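Local coordinates for malonyl CoA-acyl carrier protein transacylase (PDB 3PTW), which probably transfers malonyl groups from malonyl-CoA to acyl carrier protein, the step that supplies the extender unit for fatty acid synthesis, at residues A[6-11]-A[98-103]; A[57-62]-A[119-124]; A[224-229]-A[233-238]. All coordinates share one frame; numbering follows the deposited sequence.

Contact 1. Residues A[6-11]-A[98-103]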
# COMPACT_ATOMS: atom_id res chain seq x y z
N PHE A 6 -4.69 0.52 11.72
CA PHE A 6 -3.79 1.41 10.96
C PHE A 6 -3.76 1.02 9.48
O PHE A 6 -3.70 -0.16 9.14
CB PHE A 6 -2.35 1.36 11.50
CG PHE A 6 -2.12 2.09 12.81
CD1 PHE A 6 -3.03 3.02 13.29
CD2 PHE A 6 -0.95 1.88 13.52
CE1 PHE A 6 -2.79 3.70 14.50
CE2 PHE A 6 -0.70 2.55 14.73
CZ PHE A 6 -1.62 3.46 15.21
N LEU A 7 -3.79 2.03 8.61
CA LEU A 7 -3.67 1.80 7.17
C LEU A 7 -2.48 2.62 6.71
O LEU A 7 -2.38 3.81 7.01
CB LEU A 7 -4.94 2.24 6.42
CG LEU A 7 -6.29 1.64 6.83
CD1 LEU A 7 -7.41 2.32 6.08
CD2 LEU A 7 -6.35 0.13 6.65
N PHE A 8 -1.56 1.98 6.00
CA PHE A 8 -0.36 2.69 5.57
C PHE A 8 -0.41 2.99 4.09
O PHE A 8 -0.66 2.09 3.27
CB PHE A 8 0.89 1.92 5.95
CG PHE A 8 1.04 1.74 7.44
CD1 PHE A 8 1.53 2.79 8.23
CD2 PHE A 8 0.66 0.54 8.05
CE1 PHE A 8 1.64 2.64 9.60
CE2 PHE A 8 0.76 0.38 9.43
CZ PHE A 8 1.26 1.44 10.22
N ALA A 9 -0.16 4.26 3.76
CA ALA A 9 -0.16 4.77 2.38
C ALA A 9 0.82 4.05 1.48
O ALA A 9 1.83 3.51 1.95
CB ALA A 9 0.14 6.24 2.37
N GLY A 10 0.53 4.06 0.18
CA GLY A 10 1.35 3.35 -0.79
C GLY A 10 1.67 4.14 -2.04
O GLY A 10 1.53 5.38 -2.08
N GLN A 11 2.11 3.42 -3.07
CA GLN A 11 2.56 4.06 -4.31
C GLN A 11 1.40 4.82 -4.93
O GLN A 11 0.27 4.34 -4.94
CB GLN A 11 3.17 3.01 -5.26
CG GLN A 11 3.70 3.57 -6.59
CD GLN A 11 4.75 2.69 -7.26
OE1 GLN A 11 5.71 2.24 -6.62
NE2 GLN A 11 4.58 2.46 -8.55
N LEU A 98 4.21 -4.49 8.38
CA LEU A 98 5.12 -5.52 8.90
C LEU A 98 6.24 -4.96 9.77
O LEU A 98 6.64 -5.61 10.72
CB LEU A 98 5.71 -6.40 7.80
CG LEU A 98 4.76 -7.32 7.04
CD1 LEU A 98 5.43 -7.86 5.77
CD2 LEU A 98 4.27 -8.45 7.92
N ILE A 99 6.75 -3.76 9.43
CA ILE A 99 7.69 -3.04 10.28
C ILE A 99 7.03 -2.63 11.59
O ILE A 99 7.60 -2.81 12.65
CB ILE A 99 8.27 -1.76 9.58
CG1 ILE A 99 9.17 -2.13 8.40
CG2 ILE A 99 9.01 -0.85 10.60
CD1 ILE A 99 9.44 -0.98 7.38
N HIS A 100 5.81 -2.10 11.50
CA HIS A 100 5.06 -1.71 12.71
C HIS A 100 4.92 -2.93 13.63
O HIS A 100 5.08 -2.81 14.85
CB HIS A 100 3.71 -1.08 12.30
CG HIS A 100 2.71 -0.96 13.41
ND1 HIS A 100 2.98 -0.33 14.60
CD2 HIS A 100 1.42 -1.37 13.49
CE1 HIS A 100 1.92 -0.38 15.38
NE2 HIS A 100 0.95 -0.99 14.72
N SER A 101 4.70 -4.10 13.03
CA SER A 101 4.56 -5.35 13.78
C SER A 101 5.88 -5.85 14.39
O SER A 101 5.85 -6.75 15.21
CB SER A 101 3.97 -6.46 12.91
OG SER A 101 4.97 -7.16 12.17
N GLY A 102 7.01 -5.31 13.97
CA GLY A 102 8.30 -5.82 14.44
C GLY A 102 8.84 -7.01 13.66
O GLY A 102 9.91 -7.52 13.96
N ALA A 103 8.10 -7.47 12.64
CA ALA A 103 8.54 -8.62 11.83
C ALA A 103 9.76 -8.27 11.00
O ALA A 103 10.62 -9.11 10.72
CB ALA A 103 7.41 -9.08 10.95

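Contact 2. Residues A[57-62]-A[119-124]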
# COMPACT_ATOMS: atom_id res chain seq x y z
N ASN A 57 8.68 10.04 -8.46
CA ASN A 57 7.74 9.21 -9.23
C ASN A 57 8.40 8.03 -9.95
O ASN A 57 7.76 7.33 -10.74
CB ASN A 57 6.92 10.05 -10.21
CG ASN A 57 6.17 11.19 -9.53
OD1 ASN A 57 5.54 11.01 -8.48
ND2 ASN A 57 6.21 12.36 -10.14
N LYS A 58 9.68 7.80 -9.66
CA LYS A 58 10.36 6.58 -10.12
C LYS A 58 10.24 5.51 -9.02
O LYS A 58 10.73 5.70 -7.91
CB LYS A 58 11.83 6.89 -10.46
CG LYS A 58 12.15 7.05 -11.97
CD LYS A 58 11.09 7.82 -12.78
CE LYS A 58 11.17 9.34 -12.60
NZ LYS A 58 12.43 9.92 -13.16
N THR A 59 9.59 4.40 -9.35
CA THR A 59 9.16 3.41 -8.35
C THR A 59 10.28 2.91 -7.41
O THR A 59 10.08 2.82 -6.19
CB THR A 59 8.38 2.23 -8.99
OG1 THR A 59 9.29 1.22 -9.45
CG2 THR A 59 7.54 2.71 -10.16
N GLU A 60 11.45 2.60 -7.97
CA GLU A 60 12.63 2.32 -7.14
C GLU A 60 12.83 3.32 -5.99
O GLU A 60 13.18 2.95 -4.86
CB GLU A 60 13.90 2.26 -7.98
CG GLU A 60 15.11 1.87 -7.15
CD GLU A 60 16.40 1.90 -7.91
OE1 GLU A 60 16.36 1.98 -9.15
OE2 GLU A 60 17.46 1.84 -7.26
N PHE A 61 12.58 4.60 -6.27
CA PHE A 61 12.75 5.65 -5.27
C PHE A 61 11.47 6.01 -4.50
O PHE A 61 11.54 6.33 -3.32
CB PHE A 61 13.39 6.88 -5.91
CG PHE A 61 14.83 6.68 -6.25
CD1 PHE A 61 15.82 7.01 -5.33
CD2 PHE A 61 15.21 6.11 -7.47
CE1 PHE A 61 17.16 6.81 -5.62
CE2 PHE A 61 16.57 5.89 -7.77
CZ PHE A 61 17.54 6.24 -6.85
N THR A 62 10.32 5.94 -5.18
CA THR A 62 9.01 6.13 -4.55
C THR A 62 8.81 5.25 -3.32
O THR A 62 8.30 5.72 -2.29
CB THR A 62 7.86 5.81 -5.55
OG1 THR A 62 8.10 6.44 -6.81
CG2 THR A 62 6.51 6.28 -5.01
N PHE A 119 12.84 -3.87 -9.01
CA PHE A 119 12.49 -5.14 -9.67
C PHE A 119 11.12 -5.06 -10.36
O PHE A 119 10.96 -5.53 -11.50
CB PHE A 119 12.54 -6.33 -8.69
CG PHE A 119 13.84 -6.49 -7.95
CD1 PHE A 119 15.06 -6.14 -8.54
CD2 PHE A 119 13.85 -7.02 -6.66
CE1 PHE A 119 16.27 -6.30 -7.85
CE2 PHE A 119 15.05 -7.18 -5.96
CZ PHE A 119 16.27 -6.82 -6.56
N MET A 120 10.15 -4.46 -9.67
CA MET A 120 8.81 -4.34 -10.23
C MET A 120 8.79 -3.49 -11.51
O MET A 120 8.09 -3.82 -12.47
CB MET A 120 7.83 -3.77 -9.21
CG MET A 120 7.50 -4.74 -8.08
SD MET A 120 6.52 -3.99 -6.77
CE MET A 120 4.89 -4.04 -7.49
N GLN A 121 9.58 -2.40 -11.51
CA GLN A 121 9.62 -1.50 -12.66
C GLN A 121 10.33 -2.13 -13.86
O GLN A 121 9.91 -1.93 -15.00
CB GLN A 121 10.28 -0.16 -12.28
CG GLN A 121 9.93 1.04 -13.21
CD GLN A 121 8.42 1.22 -13.45
OE1 GLN A 121 7.98 1.41 -14.59
NE2 GLN A 121 7.63 1.16 -12.38
N GLU A 122 11.39 -2.89 -13.58
CA GLU A 122 12.24 -3.48 -14.62
C GLU A 122 11.77 -4.83 -15.17
O GLU A 122 12.30 -5.29 -16.16
CB GLU A 122 13.68 -3.62 -14.10
CG GLU A 122 14.39 -2.30 -13.86
CD GLU A 122 15.83 -2.49 -13.36
OE1 GLU A 122 16.16 -3.61 -12.88
OE2 GLU A 122 16.62 -1.53 -13.44
N ALA A 123 10.79 -5.46 -14.51
CA ALA A 123 10.35 -6.83 -14.87
C ALA A 123 9.88 -6.94 -16.32
O ALA A 123 10.24 -7.88 -17.03
CB ALA A 123 9.25 -7.32 -13.92
N VAL A 124 9.06 -5.97 -16.74
CA VAL A 124 8.51 -5.91 -18.08
C VAL A 124 9.03 -4.63 -18.75
O VAL A 124 9.12 -3.59 -18.11
CB VAL A 124 6.96 -5.88 -18.02
CG1 VAL A 124 6.35 -5.83 -19.42
CG2 VAL A 124 6.44 -7.11 -17.27

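Contact 3. Residues A[224-229]-A[233-238]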
# COMPACT_ATOMS: atom_id res chain seq x y z
N GLY A 224 0.91 -8.34 16.99
CA GLY A 224 -0.40 -7.95 16.50
C GLY A 224 -0.78 -8.60 15.18
O GLY A 224 -0.27 -9.67 14.81
N ILE A 225 -1.69 -7.94 14.47
CA ILE A 225 -2.32 -8.54 13.30
C ILE A 225 -2.00 -7.68 12.10
O ILE A 225 -2.19 -6.46 12.13
CB ILE A 225 -3.85 -8.67 13.49
CG1 ILE A 225 -4.17 -9.69 14.58
CG2 ILE A 225 -4.53 -9.08 12.17
CD1 ILE A 225 -5.62 -9.65 15.08
N VAL A 226 -1.48 -8.32 11.06
CA VAL A 226 -1.23 -7.65 9.80
C VAL A 226 -2.02 -8.42 8.76
O VAL A 226 -1.99 -9.66 8.75
CB VAL A 226 0.28 -7.64 9.44
CG1 VAL A 226 0.50 -7.05 8.06
CG2 VAL A 226 1.06 -6.88 10.48
N MET A 227 -2.77 -7.69 7.93
CA MET A 227 -3.53 -8.30 6.85
C MET A 227 -2.65 -8.50 5.62
O MET A 227 -1.87 -7.61 5.23
CB MET A 227 -4.78 -7.48 6.48
CG MET A 227 -5.76 -7.28 7.62
SD MET A 227 -6.37 -8.85 8.27
CE MET A 227 -7.36 -8.38 9.67
N SER A 228 -2.77 -9.69 5.03
CA SER A 228 -2.06 -9.99 3.80
C SER A 228 -2.91 -9.62 2.59
O SER A 228 -4.05 -10.07 2.48
CB SER A 228 -1.65 -11.46 3.75
OG SER A 228 -1.45 -11.90 2.39
N ASN A 229 -2.33 -8.81 1.70
CA ASN A 229 -2.93 -8.46 0.41
C ASN A 229 -3.18 -9.70 -0.46
O ASN A 229 -4.18 -9.77 -1.18
CB ASN A 229 -2.04 -7.46 -0.40
CG ASN A 229 -2.01 -6.02 0.17
OD1 ASN A 229 -1.12 -5.24 -0.18
ND2 ASN A 229 -2.97 -5.67 1.02
N GLU A 233 -6.69 -11.68 4.17
CA GLU A 233 -6.90 -11.99 5.59
C GLU A 233 -5.57 -11.97 6.32
O GLU A 233 -4.52 -11.76 5.70
CB GLU A 233 -7.61 -13.34 5.79
CG GLU A 233 -6.93 -14.52 5.13
CD GLU A 233 -7.74 -15.81 5.20
OE1 GLU A 233 -8.98 -15.75 5.27
OE2 GLU A 233 -7.11 -16.90 5.18
N ALA A 234 -5.61 -12.20 7.63
CA ALA A 234 -4.44 -12.02 8.48
C ALA A 234 -3.31 -13.01 8.16
O ALA A 234 -3.58 -14.17 7.83
CB ALA A 234 -4.83 -12.10 9.97
N TYR A 235 -2.06 -12.53 8.25
CA TYR A 235 -0.90 -13.41 8.40
C TYR A 235 -1.12 -14.27 9.63
O TYR A 235 -1.49 -13.76 10.70
CB TYR A 235 0.36 -12.59 8.64
CG TYR A 235 1.04 -12.00 7.42
CD1 TYR A 235 2.12 -12.64 6.82
CD2 TYR A 235 0.63 -10.77 6.90
CE1 TYR A 235 2.77 -12.09 5.71
CE2 TYR A 235 1.27 -10.21 5.79
CZ TYR A 235 2.34 -10.87 5.20
OH TYR A 235 2.99 -10.34 4.09
N LEU A 236 -0.90 -15.58 9.49
CA LEU A 236 -0.91 -16.50 10.61
C LEU A 236 0.55 -16.86 10.89
O LEU A 236 1.41 -16.69 10.02
CB LEU A 236 -1.75 -17.75 10.29
CG LEU A 236 -3.21 -17.49 9.86
CD1 LEU A 236 -3.98 -18.79 9.58
CD2 LEU A 236 -3.97 -16.64 10.89
N GLU A 237 0.85 -17.32 12.10
CA GLU A 237 2.25 -17.57 12.42
C GLU A 237 2.85 -18.77 11.66
O GLU A 237 4.06 -18.83 11.49
CB GLU A 237 2.52 -17.61 13.94
CG GLU A 237 1.32 -17.92 14.83
CD GLU A 237 1.10 -19.40 15.06
OE1 GLU A 237 1.93 -20.21 14.59
OE2 GLU A 237 0.11 -19.76 15.73
N ASP A 238 2.01 -19.69 11.18
CA ASP A 238 2.51 -20.79 10.36
C ASP A 238 2.57 -20.44 8.86
O ASP A 238 2.94 -21.29 8.04
CB ASP A 238 1.70 -22.09 10.59
CG ASP A 238 2.59 -23.35 10.58
OD1 ASP A 238 2.05 -24.48 10.67
OD2 ASP A 238 3.84 -23.23 10.49
O HOH W 1 -1.08 -11.28 11.67

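Contact 1. Residues A[6-11]-A[98-103]
The imidazole of His100 meets the CD2-CE2 bond of the Phe6 ring obliquely. The closest pair is Phe6 CD2 with His100 NE2 at 3.6 Å, and His100 CE1 follows along the same bond, 4.0 Å from Phe6 CE2. The ring centroids are 5.3 Å apart and the planes are inclined at 46°, an oblique aromatic pair. The ring of Phe8 meets the other end of the same side chain: its CZ comes within 4.1 Å of His100 CB. Taken from root to end, both phenylalanine side chains run crosswise to that of the histidine.

His100 sends CG anti to its backbone N (chi1 165°), which carries the imidazole from helix 93-100 across to Phe6, while CB stays behind beside Phe8. Phe6 and Phe8 sit two residues apart on strand 4-8 and therefore turn their rings to the same face of the central sheet. Bulky flat side chains suit this place, because they fill the layer between sheet and helix. Leu74 of helix 59-79 also touches Phe6 and His100, and Phe8 reaches the residues of what is probably the nucleophile elbow, the sharp turn from strand 86-89 into helix 93-100. A Schellman motif closes this end of the helix: Gly102, the first residue to leave helical angles, takes the positive phi, and Gly102 N bonds to Ile99 O and, weakly, Ala103 N to Leu98 O. Ser101 OG adds a side-chain bond to Leu98 O at 2.7 Å.

Across the segments the contact is thus van der Waals contact between aromatic side chains, without a polar bond, while NE2 is hydrogen-bonded outside it to Ser84 O. A carbonyl can only accept, so NE2 is probably a protonated nitrogen, and this bond probably helps fix the rotation of the ring beside Phe6.

Contact 2. Residues A[57-62]-A[119-124]
Two helix ends meet in this helix-to-helix contact: the first turn of helix 59-79, for which Lys58 stands at the N-cap position, and the last turn of helix 106-122. Thr59 and Gln121 carry it, with their CA atoms 6.5 Å apart and their side chains crossing at about a right angle.

Thr59 is short and branched, which suits so close an approach. Its OG1 occupies the crowded position between backbone N and carbonyl carbon (chi1 86°), facing the neighbouring helix, and its main polar partner there is Gly117 O, one turn before Gln121. Because that carbonyl can only accept, the hydroxyl gives its hydrogen to it and keeps lone pairs for other donors. One candidate is Gln121 NE2, 3.4 Å from Thr59 OG1, with a nearly straight N-H approach of 164°. This bond is weak, and the modelled place of the amide nitrogen is doubtful.

Glutamine suits its place because its long, flexible chain can span from one helix to the other and its amide offers an N-H. The chain leaves with CG anti to the backbone N, which directs it toward Thr59, and bends at chi2. Beside this pair, Glu60 OE2 forms salt bridges with Lys114 and Lys118, tying the same two helices together through opposite charges. At the root of the glutamine side chain, Gln121 CB packs against Thr59 OG1 at 3.3 Å.

Contact 3. Residues A[224-229]-A[233-238]
A beta hairpin joins strand 225-228 to the short strand 233-234, which forms one border of the mixed central sheet. Its register pairs Met227 with Ala234 as an antiparallel non-hydrogen-bonded pair.

Backbone hydrogen bonds flank that pair. Tyr235 N donates to Val226 O at 2.9 Å. From the other strand, Ser228 N gives its hydrogen to Glu233 O at 2.8 Å. Where the strands begin to part, a water bridges them: it accepts from Val226 N at 3.0 Å and donates to Tyr235 O at 2.7 Å.

Apolar contacts lie around the pair. Ala234, with a side chain small enough for a close approach, sets CB 3.7 Å from Ile225 CG2. Met227 bends at chi2, bringing SD to 3.5 Å from Ala234 N, although the two residues' side chains diverge. Val226 and Tyr235 run side by side in the same direction, with CG1 of the valine 3.9 Å from CD2 of the tyrosine.

The tyrosine ring unites several of these contacts. Val226 O lies in the ring plane at its edge, while the buried phenol oxygen is satisfied by a hydrogen bond with Glu94 OE2, and the ring packs on helix 241-248. Ser228 has its OG hydrogen-bonded to Lys231 N in the connecting turn. Its CB makes an off-centre CH-pi contact, 4.2 Å from the centroid of the Tyr235 ring and 29° off the ring normal.

Overall arrangement
Contact 1 is the most deeply placed of the three, about 8 Å from the centre of the chain, whereas contacts 2 and 3 lie about 15 Å out and are only partly buried. Contacts 1 and 3 reach the same mixed sheet, one at an interior strand and the other at a border, and they touch where Leu98 and Ser101 pack on Val226. Contact 2 joins two helices instead, and meets contact 1 through Gln11 packing on Thr59 and Thr62. The chemistry follows the place: aromatic packing inside, polar side chains between helix ends, and backbone hydrogen bonds with a bridging water in the hairpin.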